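Local coordinates for LRR receptor-like serine/threonine-protein kinase RGI3 (Arabidopsis thaliana, PDB 5HZ0) that serves as a cell-surface receptor for RGF peptide hormones, which maintain the root stem cell niche, and pairs with SERK co-receptors once a peptide is bound, at residues N399-L410 against N423-L434. The protein carries 5 engineered substitutions. Sequence-based numbering, arbitrary orientation.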
loop_
_atom_site.group_PDB
_atom_site.type_symbol
_atom_site.label_atom_id
_atom_site.label_comp_id
_atom_site.label_asym_id
_atom_site.label_seq_id
_atom_site.Cartn_x
_atom_site.Cartn_y
_atom_site.Cartn_z
ATOM N N ASN A 399 -20.381 -7.133 7.688
ATOM C CA ASN A 399 -19.118 -7.433 7.026
ATOM C C ASN A 399 -17.904 -6.748 7.616
ATOM O O ASN A 399 -16.826 -6.827 7.027
ATOM C CB ASN A 399 -19.207 -7.093 5.531
ATOM C CG ASN A 399 -20.017 -8.117 4.742
ATOM O OD1 ASN A 399 -20.009 -9.308 5.051
ATOM N ND2 ASN A 399 -20.716 -7.650 3.716
ATOM N N LEU A 400 -18.076 -6.034 8.729
ATOM C CA LEU A 400 -16.953 -5.311 9.339
ATOM C C LEU A 400 -15.799 -6.253 9.586
ATOM O O LEU A 400 -15.946 -7.259 10.256
ATOM C CB LEU A 400 -17.362 -4.691 10.673
ATOM C CG LEU A 400 -16.523 -3.521 11.167
ATOM C CD1 LEU A 400 -16.354 -2.451 10.067
ATOM C CD2 LEU A 400 -17.163 -2.939 12.417
ATOM N N TYR A 401 -14.645 -5.892 9.044
ATOM C CA TYR A 401 -13.426 -6.682 9.129
ATOM C C TYR A 401 -12.418 -6.022 10.085
ATOM O O TYR A 401 -11.967 -6.628 11.067
ATOM C CB TYR A 401 -12.818 -6.819 7.738
ATOM C CG TYR A 401 -11.651 -7.772 7.661
ATOM C CD1 TYR A 401 -11.863 -9.135 7.522
ATOM C CD2 TYR A 401 -10.342 -7.314 7.720
ATOM C CE1 TYR A 401 -10.818 -10.018 7.436
ATOM C CE2 TYR A 401 -9.278 -8.197 7.633
ATOM C CZ TYR A 401 -9.524 -9.546 7.496
ATOM O OH TYR A 401 -8.490 -10.445 7.414
ATOM N N ARG A 402 -12.035 -4.792 9.742
ATOM C CA ARG A 402 -11.077 -3.997 10.504
ATOM C C ARG A 402 -11.742 -2.780 11.144
ATOM O O ARG A 402 -12.280 -1.903 10.452
ATOM C CB ARG A 402 -9.938 -3.567 9.579
ATOM C CG ARG A 402 -8.911 -2.604 10.176
ATOM C CD ARG A 402 -7.783 -2.411 9.180
ATOM N NE ARG A 402 -6.663 -1.698 9.760
ATOM C CZ ARG A 402 -5.721 -2.277 10.489
ATOM N NH1 ARG A 402 -4.728 -1.551 10.981
ATOM N NH2 ARG A 402 -5.777 -3.582 10.720
ATOM N N LEU A 403 -11.702 -2.743 12.471
ATOM C CA LEU A 403 -12.312 -1.681 13.256
ATOM C C LEU A 403 -11.273 -0.988 14.158
ATOM O O LEU A 403 -10.657 -1.628 15.026
ATOM C CB LEU A 403 -13.423 -2.253 14.138
ATOM C CG LEU A 403 -14.145 -1.190 14.976
ATOM C CD1 LEU A 403 -14.910 -0.211 14.083
ATOM C CD2 LEU A 403 -15.078 -1.803 16.017
ATOM N N ARG A 404 -11.044 0.305 13.943
ATOM C CA ARG A 404 -10.132 1.032 14.827
ATOM C C ARG A 404 -10.760 2.319 15.335
ATOM O O ARG A 404 -10.952 3.279 14.577
ATOM C CB ARG A 404 -8.833 1.316 14.095
ATOM C CG ARG A 404 -8.199 0.066 13.514
ATOM C CD ARG A 404 -6.740 0.288 13.242
ATOM N NE ARG A 404 -6.039 0.559 14.497
ATOM C CZ ARG A 404 -4.749 0.868 14.587
ATOM N NH1 ARG A 404 -4.002 0.952 13.488
ATOM N NH2 ARG A 404 -4.215 1.094 15.782
ATOM N N LEU A 405 -11.128 2.287 16.616
ATOM C CA LEU A 405 -11.716 3.423 17.328
ATOM C C LEU A 405 -10.756 4.091 18.316
ATOM O O LEU A 405 -11.148 4.979 19.073
ATOM C CB LEU A 405 -13.027 3.029 18.012
ATOM C CG LEU A 405 -14.118 2.452 17.104
ATOM C CD1 LEU A 405 -15.407 2.252 17.888
ATOM C CD2 LEU A 405 -14.352 3.346 15.912
ATOM N N ASN A 406 -9.517 3.612 18.333
ATOM C CA ASN A 406 -8.527 4.005 19.332
ATOM C C ASN A 406 -8.123 5.483 19.321
ATOM O O ASN A 406 -8.122 6.126 18.275
ATOM C CB ASN A 406 -7.301 3.082 19.253
ATOM C CG ASN A 406 -6.666 3.064 17.883
ATOM O OD1 ASN A 406 -7.143 2.387 16.981
ATOM N ND2 ASN A 406 -5.572 3.802 17.721
ATOM N N GLY A 407 -7.788 6.027 20.492
ATOM C CA GLY A 407 -7.385 7.420 20.574
ATOM C C GLY A 407 -8.532 8.407 20.506
ATOM O O GLY A 407 -8.503 9.379 19.740
ATOM N N ASN A 408 -9.553 8.143 21.314
ATOM C CA ASN A 408 -10.703 9.025 21.467
ATOM C C ASN A 408 -11.122 9.095 22.942
ATOM O O ASN A 408 -10.360 8.691 23.824
ATOM C CB ASN A 408 -11.877 8.549 20.595
ATOM C CG ASN A 408 -11.644 8.784 19.114
ATOM O OD1 ASN A 408 -11.733 9.912 18.643
ATOM N ND2 ASN A 408 -11.345 7.719 18.375
ATOM N N ARG A 409 -12.283 9.691 23.203
ATOM C CA ARG A 409 -12.894 9.776 24.544
ATOM C C ARG A 409 -14.040 8.811 24.840
ATOM O O ARG A 409 -14.871 9.099 25.712
ATOM C CB ARG A 409 -13.251 11.217 24.949
ATOM C CG ARG A 409 -12.056 12.034 25.430
ATOM C CD ARG A 409 -12.471 13.360 26.065
ATOM N NE ARG A 409 -13.080 14.292 25.123
ATOM C CZ ARG A 409 -14.301 14.801 25.274
ATOM N NH1 ARG A 409 -15.030 14.462 26.331
ATOM N NH2 ARG A 409 -14.789 15.651 24.380
ATOM N N LEU A 410 -14.187 7.771 24.020
ATOM C CA LEU A 410 -15.356 6.873 24.103
ATOM C C LEU A 410 -15.647 6.352 25.513
ATOM O O LEU A 410 -14.737 5.942 26.217
ATOM C CB LEU A 410 -15.175 5.698 23.140
ATOM C CG LEU A 410 -15.014 6.079 21.663
ATOM C CD1 LEU A 410 -14.636 4.859 20.827
ATOM C CD2 LEU A 410 -16.261 6.762 21.106
ATOM N N ASN A 423 -17.158 -11.707 10.834
ATOM C CA ASN A 423 -15.978 -11.458 10.005
ATOM C C ASN A 423 -14.921 -10.537 10.642
ATOM O O ASN A 423 -13.855 -10.336 10.067
ATOM C CB ASN A 423 -16.368 -10.928 8.624
ATOM C CG ASN A 423 -17.460 -11.764 7.959
ATOM O OD1 ASN A 423 -18.603 -11.316 7.825
ATOM N ND2 ASN A 423 -17.108 -12.972 7.527
ATOM N N LEU A 424 -15.211 -10.004 11.832
ATOM C CA LEU A 424 -14.374 -8.974 12.410
ATOM C C LEU A 424 -13.037 -9.619 12.783
ATOM O O LEU A 424 -12.980 -10.527 13.604
ATOM C CB LEU A 424 -15.072 -8.431 13.654
ATOM C CG LEU A 424 -14.537 -7.213 14.404
ATOM C CD1 LEU A 424 -14.262 -6.046 13.453
ATOM C CD2 LEU A 424 -15.571 -6.836 15.457
ATOM N N ASN A 425 -11.980 -9.168 12.115
ATOM C CA ASN A 425 -10.646 -9.694 12.302
ATOM C C ASN A 425 -9.824 -8.971 13.357
ATOM O O ASN A 425 -9.131 -9.577 14.162
ATOM C CB ASN A 425 -9.891 -9.679 10.984
ATOM C CG ASN A 425 -8.537 -10.303 11.106
ATOM O OD1 ASN A 425 -7.516 -9.622 11.078
ATOM N ND2 ASN A 425 -8.517 -11.615 11.275
ATOM N N PHE A 426 -9.923 -7.651 13.302
ATOM C CA PHE A 426 -8.975 -6.756 13.914
ATOM C C PHE A 426 -9.792 -5.663 14.574
ATOM O O PHE A 426 -10.561 -4.965 13.911
ATOM C CB PHE A 426 -8.073 -6.145 12.836
ATOM C CG PHE A 426 -7.011 -5.245 13.376
ATOM C CD1 PHE A 426 -7.328 -3.980 13.838
ATOM C CD2 PHE A 426 -5.678 -5.664 13.426
ATOM C CE1 PHE A 426 -6.347 -3.144 14.349
ATOM C CE2 PHE A 426 -4.689 -4.830 13.928
ATOM C CZ PHE A 426 -5.026 -3.571 14.387
ATOM N N VAL A 427 -9.606 -5.505 15.877
ATOM C CA VAL A 427 -10.318 -4.497 16.639
ATOM C C VAL A 427 -9.355 -3.744 17.601
ATOM O O VAL A 427 -8.709 -4.340 18.472
ATOM C CB VAL A 427 -11.510 -5.162 17.376
ATOM C CG1 VAL A 427 -11.013 -6.295 18.171
ATOM C CG2 VAL A 427 -12.220 -4.185 18.249
ATOM N N ASP A 428 -9.245 -2.434 17.409
ATOM C CA ASP A 428 -8.455 -1.591 18.285
ATOM C C ASP A 428 -9.368 -0.513 18.872
ATOM O O ASP A 428 -9.807 0.398 18.152
ATOM C CB ASP A 428 -7.318 -0.948 17.473
ATOM C CG ASP A 428 -6.314 -0.239 18.345
ATOM O OD1 ASP A 428 -6.561 -0.183 19.567
ATOM O OD2 ASP A 428 -5.293 0.268 17.815
ATOM N N ILE A 429 -9.694 -0.667 20.159
ATOM C CA ILE A 429 -10.391 0.339 20.991
ATOM C C ILE A 429 -9.523 1.045 22.071
ATOM O O ILE A 429 -10.030 1.710 22.993
ATOM C CB ILE A 429 -11.802 -0.142 21.463
ATOM C CG1 ILE A 429 -12.525 -0.871 20.318
ATOM C CG2 ILE A 429 -12.638 1.043 22.015
ATOM C CD1 ILE A 429 -13.593 -1.861 20.838
ATOM N N SER A 430 -8.210 0.850 21.995
ATOM C CA SER A 430 -7.333 1.342 23.048
ATOM C C SER A 430 -7.420 2.862 23.200
ATOM O O SER A 430 -7.897 3.557 22.301
ATOM C CB SER A 430 -5.887 0.927 22.785
ATOM O OG SER A 430 -5.476 1.340 21.504
ATOM N N GLU A 431 -7.022 3.353 24.372
ATOM C CA GLU A 431 -6.978 4.789 24.658
ATOM C C GLU A 431 -8.331 5.465 24.527
ATOM O O GLU A 431 -8.538 6.342 23.689
ATOM C CB GLU A 431 -5.935 5.495 23.791
ATOM C CG GLU A 431 -4.503 5.080 24.084
ATOM C CD GLU A 431 -3.505 5.975 23.383
ATOM O OE1 GLU A 431 -2.670 6.609 24.064
ATOM O OE2 GLU A 431 -3.557 6.050 22.142
ATOM N N ASN A 432 -9.239 5.047 25.397
ATOM C CA ASN A 432 -10.540 5.658 25.523
ATOM C C ASN A 432 -10.901 5.601 27.007
ATOM O O ASN A 432 -10.032 5.388 27.832
ATOM C CB ASN A 432 -11.582 4.937 24.640
ATOM C CG ASN A 432 -11.462 5.305 23.152
ATOM O OD1 ASN A 432 -11.954 6.342 22.716
ATOM N ND2 ASN A 432 -10.810 4.447 22.378
ATOM N N ARG A 433 -12.154 5.896 27.333
ATOM C CA ARG A 433 -12.718 5.829 28.687
ATOM C C ARG A 433 -13.622 4.633 28.995
ATOM O O ARG A 433 -14.528 4.757 29.835
ATOM C CB ARG A 433 -13.431 7.119 29.043
ATOM C CG ARG A 433 -12.704 8.318 28.543
ATOM C CD ARG A 433 -11.513 8.662 29.397
ATOM N NE ARG A 433 -11.432 10.118 29.475
ATOM C CZ ARG A 433 -10.735 10.872 28.634
ATOM N NH1 ARG A 433 -10.028 10.299 27.663
ATOM N NH2 ARG A 433 -10.735 12.194 28.771
ATOM N N LEU A 434 -13.547 3.579 28.193
ATOM C CA LEU A 434 -14.440 2.425 28.363
ATOM C C LEU A 434 -14.469 1.871 29.777
ATOM O O LEU A 434 -13.449 1.825 30.458
ATOM C CB LEU A 434 -14.005 1.286 27.457
ATOM C CG LEU A 434 -13.874 1.613 25.981
ATOM C CD1 LEU A 434 -13.541 0.343 25.244
ATOM C CD2 LEU A 434 -15.169 2.237 25.486
#
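Arg402, Leu403 and Arg404 pair in parallel with Phe426, Val427 and Asp428, the two short strands running 4° apart. Of the backbone bonds, Leu403 N to Phe426 O (2.9 Å) is nearly straight at 173°, and Tyr401 O takes both Asn425 N and Phe426 N. Farther along, Arg433 N bonds to Leu410 O (2.8 Å).

Aromatic contacts come next. On the arginine-bearing face, the extended Arg402 chain carries NH2 over the centre of the Phe426 ring, the guanidinium tilted 39° to it: a cation-pi contact with Arg402 CZ 4.0 Å from the centroid. Arg402 NH1 makes a salt bridge to the backbone of the bound peptide. Just ahead of the strands, Asn425 CB sits over a face of the Tyr401 ring, 3.6 Å from the centroid, a CH-pi contact.

Charge pairing follows on the face of Arg402 and Phe426. Arg404 bends at chi3 and brings NH2 edge-on to Asp428 OD2 in a salt bridge, the two flat groups being nearly coplanar; Arg404 NH1 makes another to the peptide backbone. Asp428 OD1 accepts Ser430 OG (2.7 Å) and, in an Asx turn, Ser430 N (3.1 Å). Were Asp428 an alanine, the Arg404 guanidinium would probably be freer to swing and the Ser430 turn would lose its acceptor.

On the reverse face, Leu403 CB packs 3.9 Å from Leu424 CD1.

Adjacent parallel strands with inward leucines are the signature of a leucine-rich-repeat solenoid, here the ectodomain, whose Arg402-Leu403-Arg404 motif recognises the peptide.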